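Local coordinates for protein alpha,alpha-trehalose-phosphate synthase (UDP-forming) (Burkholderia multivorans, PDB 5UOF) that belongs to glycosyltransferase family 20 and has the GT-B fold, in which two Rossmann-like domains face each other across a cleft, at residues R26-G31 with E351-M356; P145-L150 with M186-V191; P387-V392 with A432-R437. One frame throughout, in Å; residues are numbered along the deposited sequence.

Contact 1. Residues R26-G31 with E351-M356. With EDO (1,2-ethanediol), chain K.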
loop_
_atom_site.group_PDB
_atom_site.type_symbol
_atom_site.label_atom_id
_atom_site.label_comp_id
_atom_site.label_asym_id
_atom_site.label_seq_id
_atom_site.Cartn_x
_atom_site.Cartn_y
_atom_site.Cartn_z
ATOM N N ARG A 26 32.137 18.111 -8.850
ATOM C CA ARG A 26 32.661 17.448 -10.029
ATOM C C ARG A 26 31.647 16.419 -10.528
ATOM O O ARG A 26 30.827 15.922 -9.749
ATOM C CB ARG A 26 33.997 16.782 -9.712
ATOM C CG ARG A 26 35.132 17.775 -9.551
ATOM C CD ARG A 26 36.418 17.098 -9.131
ATOM N NE ARG A 26 36.354 16.612 -7.757
ATOM C CZ ARG A 26 37.410 16.191 -7.068
ATOM N NH1 ARG A 26 38.618 16.200 -7.621
ATOM N NH2 ARG A 26 37.258 15.764 -5.822
ATOM N N PRO A 27 31.666 16.095 -11.825
ATOM C CA PRO A 27 30.624 15.205 -12.370
ATOM C C PRO A 27 30.577 13.826 -11.722
ATOM O O PRO A 27 29.508 13.201 -11.702
ATOM C CB PRO A 27 30.984 15.120 -13.863
ATOM C CG PRO A 27 32.408 15.565 -13.949
ATOM C CD PRO A 27 32.564 16.593 -12.879
ATOM N N SER A 28 31.697 13.326 -11.188
ATOM C CA SER A 28 31.678 12.025 -10.522
ATOM C C SER A 28 30.994 12.082 -9.161
ATOM O O SER A 28 30.554 11.042 -8.660
ATOM C CB SER A 28 33.102 11.487 -10.356
ATOM O OG SER A 28 33.944 12.432 -9.718
ATOM N N ALA A 29 30.878 13.271 -8.571
ATOM C CA ALA A 29 30.392 13.414 -7.208
ATOM C C ALA A 29 28.915 13.034 -7.101
ATOM O O ALA A 29 28.222 12.794 -8.095
ATOM C CB ALA A 29 30.603 14.845 -6.716
ATOM N N GLY A 30 28.435 12.977 -5.854
ATOM C CA GLY A 30 27.041 12.731 -5.570
ATOM C C GLY A 30 26.463 13.870 -4.744
ATOM O O GLY A 30 27.183 14.750 -4.260
ATOM N N GLY A 31 25.150 13.845 -4.592
ATOM C CA GLY A 31 24.444 14.835 -3.805
ATOM C C GLY A 31 23.669 15.808 -4.678
ATOM O O GLY A 31 23.800 15.846 -5.902
ATOM N N GLU A 351 34.686 6.527 1.120
ATOM C CA GLU A 351 34.770 7.500 0.036
ATOM C C GLU A 351 33.989 7.027 -1.181
ATOM O O GLU A 351 34.036 5.852 -1.547
ATOM C CB GLU A 351 36.219 7.717 -0.389
ATOM C CG GLU A 351 37.040 8.627 0.452
ATOM C CD GLU A 351 38.384 8.852 -0.204
ATOM O OE1 GLU A 351 38.410 9.395 -1.331
ATOM O OE2 GLU A 351 39.404 8.439 0.381
ATOM N N ARG A 352 33.302 7.969 -1.825
ATOM C CA ARG A 352 32.450 7.625 -2.955
ATOM C C ARG A 352 33.239 6.942 -4.061
ATOM O O ARG A 352 32.789 5.939 -4.621
ATOM C CB ARG A 352 31.768 8.883 -3.483
ATOM C CG ARG A 352 30.989 8.686 -4.764
ATOM C CD ARG A 352 30.344 10.003 -5.158
ATOM N NE ARG A 352 29.742 9.951 -6.482
ATOM C CZ ARG A 352 28.528 9.474 -6.730
ATOM N NH1 ARG A 352 27.786 9.000 -5.733
ATOM N NH2 ARG A 352 28.059 9.474 -7.971
ATOM N N ASN A 353 34.421 7.463 -4.389
ATOM C CA ASN A 353 35.166 6.885 -5.504
ATOM C C ASN A 353 35.701 5.502 -5.167
ATOM O O ASN A 353 35.892 4.677 -6.070
ATOM C CB ASN A 353 36.294 7.816 -5.925
ATOM C CG ASN A 353 35.790 9.015 -6.684
ATOM O OD1 ASN A 353 34.586 9.161 -6.901
ATOM N ND2 ASN A 353 36.704 9.884 -7.095
ATOM N N LEU A 354 35.958 5.237 -3.882
ATOM C CA LEU A 354 36.301 3.883 -3.461
ATOM C C LEU A 354 35.149 2.919 -3.717
ATOM O O LEU A 354 35.361 1.803 -4.207
ATOM C CB LEU A 354 36.688 3.888 -1.980
ATOM C CG LEU A 354 37.561 2.756 -1.447
ATOM C CD1 LEU A 354 38.925 2.769 -2.127
ATOM C CD2 LEU A 354 37.707 2.859 0.062
ATOM N N LEU A 355 33.916 3.327 -3.379
ATOM C CA LEU A 355 32.761 2.480 -3.659
ATOM C C LEU A 355 32.671 2.159 -5.144
ATOM O O LEU A 355 32.340 1.028 -5.520
ATOM C CB LEU A 355 31.462 3.147 -3.195
ATOM C CG LEU A 355 31.238 3.356 -1.697
ATOM C CD1 LEU A 355 29.860 3.962 -1.466
ATOM C CD2 LEU A 355 31.387 2.048 -0.932
ATOM N N MET A 356 32.944 3.146 -6.003
ATOM C CA MET A 356 32.895 2.877 -7.437
ATOM C C MET A 356 33.941 1.837 -7.826
ATOM O O MET A 356 33.663 0.934 -8.628
ATOM C CB MET A 356 33.086 4.167 -8.244
ATOM C CG MET A 356 32.127 5.324 -7.859
ATOM S SD MET A 356 30.381 4.845 -7.916
ATOM C CE MET A 356 29.619 6.216 -7.058
HETATM C C1 EDO K . 21.289 15.126 -7.742
HETATM O O1 EDO K . 22.012 13.938 -7.404
HETATM C C2 EDO K . 19.958 15.123 -6.999
HETATM O O2 EDO K . 20.147 14.643 -5.659
HETATM O O HOH W 1 36.644 12.129 -8.722
HETATM O O HOH W 2 32.491 8.690 -8.664
#

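Contact 2. Residues P145-L150 with M186-V191. With EDO (1,2-ethanediol), chain I.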
loop_
_atom_site.group_PDB
_atom_site.type_symbol
_atom_site.label_atom_id
_atom_site.label_comp_id
_atom_site.label_asym_id
_atom_site.label_seq_id
_atom_site.Cartn_x
_atom_site.Cartn_y
_atom_site.Cartn_z
ATOM N N PRO A 145 4.823 21.635 1.585
ATOM C CA PRO A 145 3.936 22.803 1.697
ATOM C C PRO A 145 4.594 24.139 1.371
ATOM O O PRO A 145 3.958 25.184 1.558
ATOM C CB PRO A 145 3.501 22.775 3.176
ATOM C CG PRO A 145 3.978 21.472 3.737
ATOM C CD PRO A 145 5.161 21.091 2.911
ATOM N N PHE A 146 5.829 24.147 0.868
ATOM C CA PHE A 146 6.596 25.393 0.808
ATOM C C PHE A 146 5.984 26.393 -0.174
ATOM O O PHE A 146 5.876 27.586 0.139
ATOM C CB PHE A 146 8.048 25.082 0.442
ATOM C CG PHE A 146 9.010 26.213 0.733
ATOM C CD1 PHE A 146 9.538 26.388 2.007
ATOM C CD2 PHE A 146 9.410 27.072 -0.275
ATOM C CE1 PHE A 146 10.437 27.414 2.272
ATOM C CE2 PHE A 146 10.309 28.093 -0.019
ATOM C CZ PHE A 146 10.824 28.262 1.254
ATOM N N ALA A 147 5.604 25.941 -1.379
ATOM C CA ALA A 147 4.982 26.852 -2.341
ATOM C C ALA A 147 3.688 27.436 -1.805
ATOM O O ALA A 147 3.418 28.625 -1.995
ATOM C CB ALA A 147 4.699 26.155 -3.666
ATOM N N HIS A 148 2.861 26.616 -1.158
ATOM C CA HIS A 148 1.599 27.132 -0.639
ATOM C C HIS A 148 1.851 28.250 0.365
ATOM O O HIS A 148 1.169 29.282 0.343
ATOM C CB HIS A 148 0.784 25.990 -0.020
ATOM C CG HIS A 148 -0.578 26.413 0.427
ATOM N ND1 HIS A 148 -0.843 26.826 1.715
ATOM C CD2 HIS A 148 -1.739 26.542 -0.257
ATOM C CE1 HIS A 148 -2.115 27.161 1.814
ATOM N NE2 HIS A 148 -2.681 27.002 0.631
ATOM N N ALA A 149 2.860 28.082 1.219
ATOM C CA ALA A 149 3.204 29.128 2.176
ATOM C C ALA A 149 3.685 30.386 1.460
ATOM O O ALA A 149 3.329 31.505 1.850
ATOM C CB ALA A 149 4.263 28.612 3.148
ATOM N N LEU A 150 4.481 30.219 0.398
ATOM C CA LEU A 150 4.913 31.379 -0.382
ATOM C C LEU A 150 3.725 32.078 -1.040
ATOM O O LEU A 150 3.654 33.316 -1.055
ATOM C CB LEU A 150 5.938 30.951 -1.437
ATOM C CG LEU A 150 7.343 30.579 -0.949
ATOM C CD1 LEU A 150 8.188 30.047 -2.092
ATOM C CD2 LEU A 150 8.049 31.767 -0.293
ATOM N N MET A 186 0.502 20.661 -3.204
ATOM C CA MET A 186 1.240 20.313 -4.407
ATOM C C MET A 186 0.731 21.081 -5.608
ATOM O O MET A 186 1.502 21.363 -6.531
ATOM C CB MET A 186 1.152 18.808 -4.636
ATOM C CG MET A 186 1.871 18.064 -3.533
ATOM S SD MET A 186 1.792 16.282 -3.630
ATOM C CE MET A 186 2.780 15.974 -5.108
ATOM N N CYS A 187 -0.544 21.447 -5.612
ATOM C CA CYS A 187 -1.067 22.266 -6.698
ATOM C C CYS A 187 -0.716 23.743 -6.565
ATOM O O CYS A 187 -1.073 24.515 -7.453
ATOM C CB CYS A 187 -2.584 22.104 -6.802
ATOM S SG CYS A 187 -3.045 20.425 -7.267
ATOM N N ALA A 188 -0.034 24.156 -5.496
ATOM C CA ALA A 188 0.463 25.527 -5.425
ATOM C C ALA A 188 1.686 25.752 -6.309
ATOM O O ALA A 188 2.002 26.906 -6.625
ATOM C CB ALA A 188 0.792 25.891 -3.975
ATOM N N TYR A 189 2.366 24.678 -6.710
ATOM C CA TYR A 189 3.488 24.747 -7.638
ATOM C C TYR A 189 3.007 24.919 -9.074
ATOM O O TYR A 189 1.969 24.384 -9.470
ATOM C CB TYR A 189 4.343 23.473 -7.537
ATOM C CG TYR A 189 4.986 23.312 -6.181
ATOM C CD1 TYR A 189 6.177 23.968 -5.883
ATOM C CD2 TYR A 189 4.396 22.518 -5.187
ATOM C CE1 TYR A 189 6.776 23.847 -4.640
ATOM C CE2 TYR A 189 4.981 22.399 -3.931
ATOM C CZ TYR A 189 6.168 23.076 -3.662
ATOM O OH TYR A 189 6.764 22.983 -2.422
ATOM N N ASP A 190 3.780 25.677 -9.864
ATOM C CA ASP A 190 3.528 25.723 -11.300
ATOM C C ASP A 190 4.015 24.464 -11.994
ATOM O O ASP A 190 3.466 24.083 -13.034
ATOM C CB ASP A 190 4.204 26.941 -11.920
ATOM C CG ASP A 190 3.762 28.211 -11.269
ATOM O OD1 ASP A 190 2.584 28.582 -11.454
ATOM O OD2 ASP A 190 4.575 28.800 -10.531
ATOM N N VAL A 191 5.041 23.821 -11.443
ATOM C CA VAL A 191 5.569 22.564 -11.957
ATOM C C VAL A 191 5.722 21.600 -10.789
ATOM O O VAL A 191 6.350 21.937 -9.776
ATOM C CB VAL A 191 6.922 22.752 -12.672
ATOM C CG1 VAL A 191 7.412 21.413 -13.247
ATOM C CG2 VAL A 191 6.834 23.827 -13.773
HETATM C C1 EDO I . 2.586 25.729 4.964
HETATM O O1 EDO I . 2.379 26.189 6.298
HETATM C C2 EDO I . 1.285 25.831 4.187
HETATM O O2 EDO I . 0.987 27.199 3.882
#

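Contact 3. Residues P387-V392 with A432-R437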
loop_
_atom_site.group_PDB
_atom_site.type_symbol
_atom_site.label_atom_id
_atom_site.label_comp_id
_atom_site.label_asym_id
_atom_site.label_seq_id
_atom_site.Cartn_x
_atom_site.Cartn_y
_atom_site.Cartn_z
ATOM N N PRO A 387 33.505 -2.336 -19.411
ATOM C CA PRO A 387 32.701 -2.970 -20.468
ATOM C C PRO A 387 33.335 -4.221 -21.044
ATOM O O PRO A 387 32.623 -4.997 -21.695
ATOM C CB PRO A 387 32.571 -1.872 -21.535
ATOM C CG PRO A 387 33.730 -0.960 -21.291
ATOM C CD PRO A 387 33.981 -0.996 -19.803
ATOM N N ALA A 388 34.639 -4.442 -20.835
ATOM C CA ALA A 388 35.270 -5.663 -21.321
ATOM C C ALA A 388 34.904 -6.881 -20.482
ATOM O O ALA A 388 35.052 -8.013 -20.955
ATOM C CB ALA A 388 36.791 -5.503 -21.345
ATOM N N ASP A 389 34.426 -6.678 -19.260
ATOM C CA ASP A 389 34.058 -7.751 -18.343
ATOM C C ASP A 389 33.086 -7.185 -17.313
ATOM O O ASP A 389 33.442 -7.021 -16.139
ATOM C CB ASP A 389 35.305 -8.328 -17.666
ATOM C CG ASP A 389 35.000 -9.538 -16.776
ATOM O OD1 ASP A 389 33.906 -10.126 -16.901
ATOM O OD2 ASP A 389 35.861 -9.894 -15.934
ATOM N N PRO A 390 31.862 -6.846 -17.713
ATOM C CA PRO A 390 31.006 -6.048 -16.828
ATOM C C PRO A 390 30.155 -6.892 -15.893
ATOM O O PRO A 390 29.707 -7.987 -16.231
ATOM C CB PRO A 390 30.132 -5.274 -17.825
ATOM C CG PRO A 390 29.984 -6.210 -18.982
ATOM C CD PRO A 390 31.282 -7.005 -19.062
ATOM N N GLY A 391 29.927 -6.355 -14.695
ATOM C CA GLY A 391 29.070 -7.019 -13.727
ATOM C C GLY A 391 27.604 -6.978 -14.121
ATOM O O GLY A 391 27.194 -6.268 -15.040
ATOM N N VAL A 392 26.803 -7.773 -13.398
ATOM C CA VAL A 392 25.372 -7.913 -13.642
ATOM C C VAL A 392 24.618 -7.224 -12.518
ATOM O O VAL A 392 24.927 -7.436 -11.340
ATOM C CB VAL A 392 24.952 -9.389 -13.710
ATOM C CG1 VAL A 392 23.427 -9.503 -13.866
ATOM C CG2 VAL A 392 25.684 -10.099 -14.838
ATOM N N ALA A 432 29.001 -12.670 -23.104
ATOM C CA ALA A 432 28.278 -12.025 -24.193
ATOM C C ALA A 432 26.960 -11.436 -23.705
ATOM O O ALA A 432 26.607 -10.308 -24.066
ATOM C CB ALA A 432 28.052 -13.015 -25.339
ATOM N N GLU A 433 26.218 -12.188 -22.883
ATOM C CA GLU A 433 24.975 -11.655 -22.330
ATOM C C GLU A 433 25.248 -10.535 -21.324
ATOM O O GLU A 433 24.531 -9.518 -21.294
ATOM C CB GLU A 433 24.160 -12.792 -21.691
ATOM C CG GLU A 433 22.785 -12.302 -21.207
ATOM C CD GLU A 433 21.978 -13.373 -20.469
ATOM O OE1 GLU A 433 20.951 -13.005 -19.851
ATOM O OE2 GLU A 433 22.354 -14.564 -20.504
ATOM N N ARG A 434 26.283 -10.684 -20.496
ATOM C CA ARG A 434 26.596 -9.615 -19.555
ATOM C C ARG A 434 26.878 -8.317 -20.297
ATOM O O ARG A 434 26.441 -7.239 -19.874
ATOM C CB ARG A 434 27.796 -9.990 -18.683
ATOM C CG ARG A 434 27.479 -11.112 -17.697
ATOM C CD ARG A 434 28.589 -11.301 -16.674
ATOM N NE ARG A 434 29.748 -12.033 -17.203
ATOM C CZ ARG A 434 30.955 -11.508 -17.388
ATOM N NH1 ARG A 434 31.196 -10.220 -17.123
ATOM N NH2 ARG A 434 31.933 -12.287 -17.835
ATOM N N GLN A 435 27.579 -8.411 -21.429
ATOM C CA GLN A 435 27.899 -7.208 -22.193
ATOM C C GLN A 435 26.664 -6.637 -22.872
ATOM O O GLN A 435 26.500 -5.415 -22.937
ATOM C CB GLN A 435 28.984 -7.516 -23.226
ATOM C CG GLN A 435 30.354 -7.713 -22.603
ATOM C CD GLN A 435 31.415 -8.087 -23.619
ATOM O OE1 GLN A 435 31.199 -8.929 -24.500
ATOM N NE2 GLN A 435 32.575 -7.468 -23.495
ATOM N N ALA A 436 25.791 -7.501 -23.400
ATOM C CA ALA A 436 24.572 -7.007 -24.025
ATOM C C ALA A 436 23.734 -6.241 -23.012
ATOM O O ALA A 436 23.275 -5.125 -23.285
ATOM C CB ALA A 436 23.774 -8.165 -24.633
ATOM N N ARG A 437 23.560 -6.813 -21.816
ATOM C CA ARG A 437 22.779 -6.141 -20.777
ATOM C C ARG A 437 23.462 -4.864 -20.306
ATOM O O ARG A 437 22.801 -3.836 -20.083
ATOM C CB ARG A 437 22.559 -7.086 -19.599
ATOM C CG ARG A 437 21.678 -8.278 -19.933
ATOM C CD ARG A 437 21.616 -9.247 -18.778
ATOM N NE ARG A 437 20.584 -10.248 -19.041
ATOM C CZ ARG A 437 19.289 -10.066 -18.791
ATOM N NH1 ARG A 437 18.857 -8.933 -18.237
ATOM N NH2 ARG A 437 18.422 -11.020 -19.093
HETATM O O HOH W 3 25.421 -7.043 -17.184
#

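Contact 1. Residues R26-G31 with E351-M356
R352, in the first turn of helix 352-361, reaches across to S28 in the type I turn R26-A29 and to G30 just after it. From CB the chain leaves with CG anti to the backbone N (chi1 173°) and stays extended as far as NE. CD is the first atom to meet the loop, 3.6 Å from G30 N. NE then gives a short, fairly straight hydrogen bond to S28 O (2.6 Å, 157°), which lies in the guanidinium plane and offers a lone pair in the plane of its own carbonyl. NH2 adds a weak bond to the same oxygen, while NH1 forms a salt bridge with E380. The flat group is sandwiched: M356 CE sits over its centre, and G30 N lies 3.4 Å above the opposite face, offset toward the rim. Beside it, N353 ND2 and S28 OG share a water, and a second donates to both N353 OD1 and S28 O. S28 O thus collects two arginine N-H groups and a water proton; the N-H bonds and the NH1 salt bridge probably limit rotation of the guanidinium. This partly hydrated bridge between the two domains is mainly polar, with loop backbone as its chief acceptor.

Contact 2. Residues P145-L150 with M186-V191
A147 lays its methyl on the ring of Y189, with CB 3.3 Å from the ring centroid and only 16° off the ring normal, a close CH-pi contact. The methyl is shifted toward the CE1 side of the ring and comes nearest to CE1 and CZ. Alongside, A188 CB presses on the helix backbone at 3.6 Å from both H148 N and H148 CA, and it also touches A147 CB at 3.9 Å. Small side chains on both sides allow the two backbones to come close, with the CA atoms of H148 and A188 5.2 Å apart. The phenol end is polar: A147 N, an amide of the helix's first turn, gives Y189 OH a weak hydrogen bond of 3.3 Å, and the stronger partner of that hydroxyl is L144 O, just before the helix.

The tyrosine is aimed by its first torsion, which sets CG anti to the carbonyl carbon (chi1 -64°), and F161 meets its ring at a tilt. Further out, R151 ties the two pieces again, binding A188 O through NE and D190 OD2 through NH2, while D190 OD1 pairs with R226. Toward helix 109-127, H148 ND1 and L116 O both hydrogen-bond a 1,2-ethanediol, which lies in the plane of the imidazole at O2, and the H148 ring meets that of F185.

Helix 146-152 is the crossover of a right-handed beta-alpha-beta unit between the adjacent parallel strands 135-139 and 159-162. The turn after helix 179-186 abuts it just before strand 191-194 enters the same sheet, with I159 and V138 touching the Y189 side chain.

Contact 3. Residues P387-V392 with A432-R437
D389 and R434 form a salt bridge whose oxygen OD1 takes two N-H groups: NH1 at 2.7 Å and, weakly, NH2 at 3.1 Å. The carboxylate and guanidinium planes stand 67° apart. NH1 is used twice, for it also donates to P390 O at 2.8 Å; that oxygen lies in the guanidinium plane, although the donor sits well above the carbonyl plane. NE turns back to M429 O, so each nitrogen of the group has an acceptor. The bend at chi3 (-78°) turns NE off the line of the chain, and the methylene CG rests against V392 CG2 at 3.5 Å.

Q435 serves the start of the loop. Its NE2 donates to P387 O (3.1 Å) in that carbonyl's plane, with the oxygen 13° out of the Q435 amide plane, while CG packs on P390 CD at 3.7 Å. Water 3 donates to G391 O and R434 O, bridging the two backbones, and G391 N is taken by Q385 OE1. Q385 also belongs to the sodium site, with R360 and S362.

One turn along the helix, R437 NE binds E433 OE1, which R425 shares, and R437 NH1 reaches G407 O. Helix 431-447 packs here on the loop that leads from helix 376-384 into strand 392-396 and closes the beta-alpha-beta unit begun by strand 364-367, as expected of the parallel-sheet, Rossmann-like C-terminal domain of a GT-B protein.

Overall arrangement
Contact 2 is the core contact, contact 1 lies at the surface and contact 3 is partly buried. Contact 2 belongs to the sheet containing strands 135-139 and 159-162, contact 3 to the parallel sheet containing strand 392-396, and contact 1 joins the two domains; no helix or strand is common to any two of them. Chemistry follows place: methyl-to-ring packing with one weak polar bond in the interior, arginine-to-carbonyl bonds and waters between domains, and an ion pair with backbone acceptors at the edge of the second domain. Contacts 2 and 3 lie on opposite sides of the chain's centre, about 44 Å apart between centres, whereas contacts 1 and 3 are about 22 Å apart.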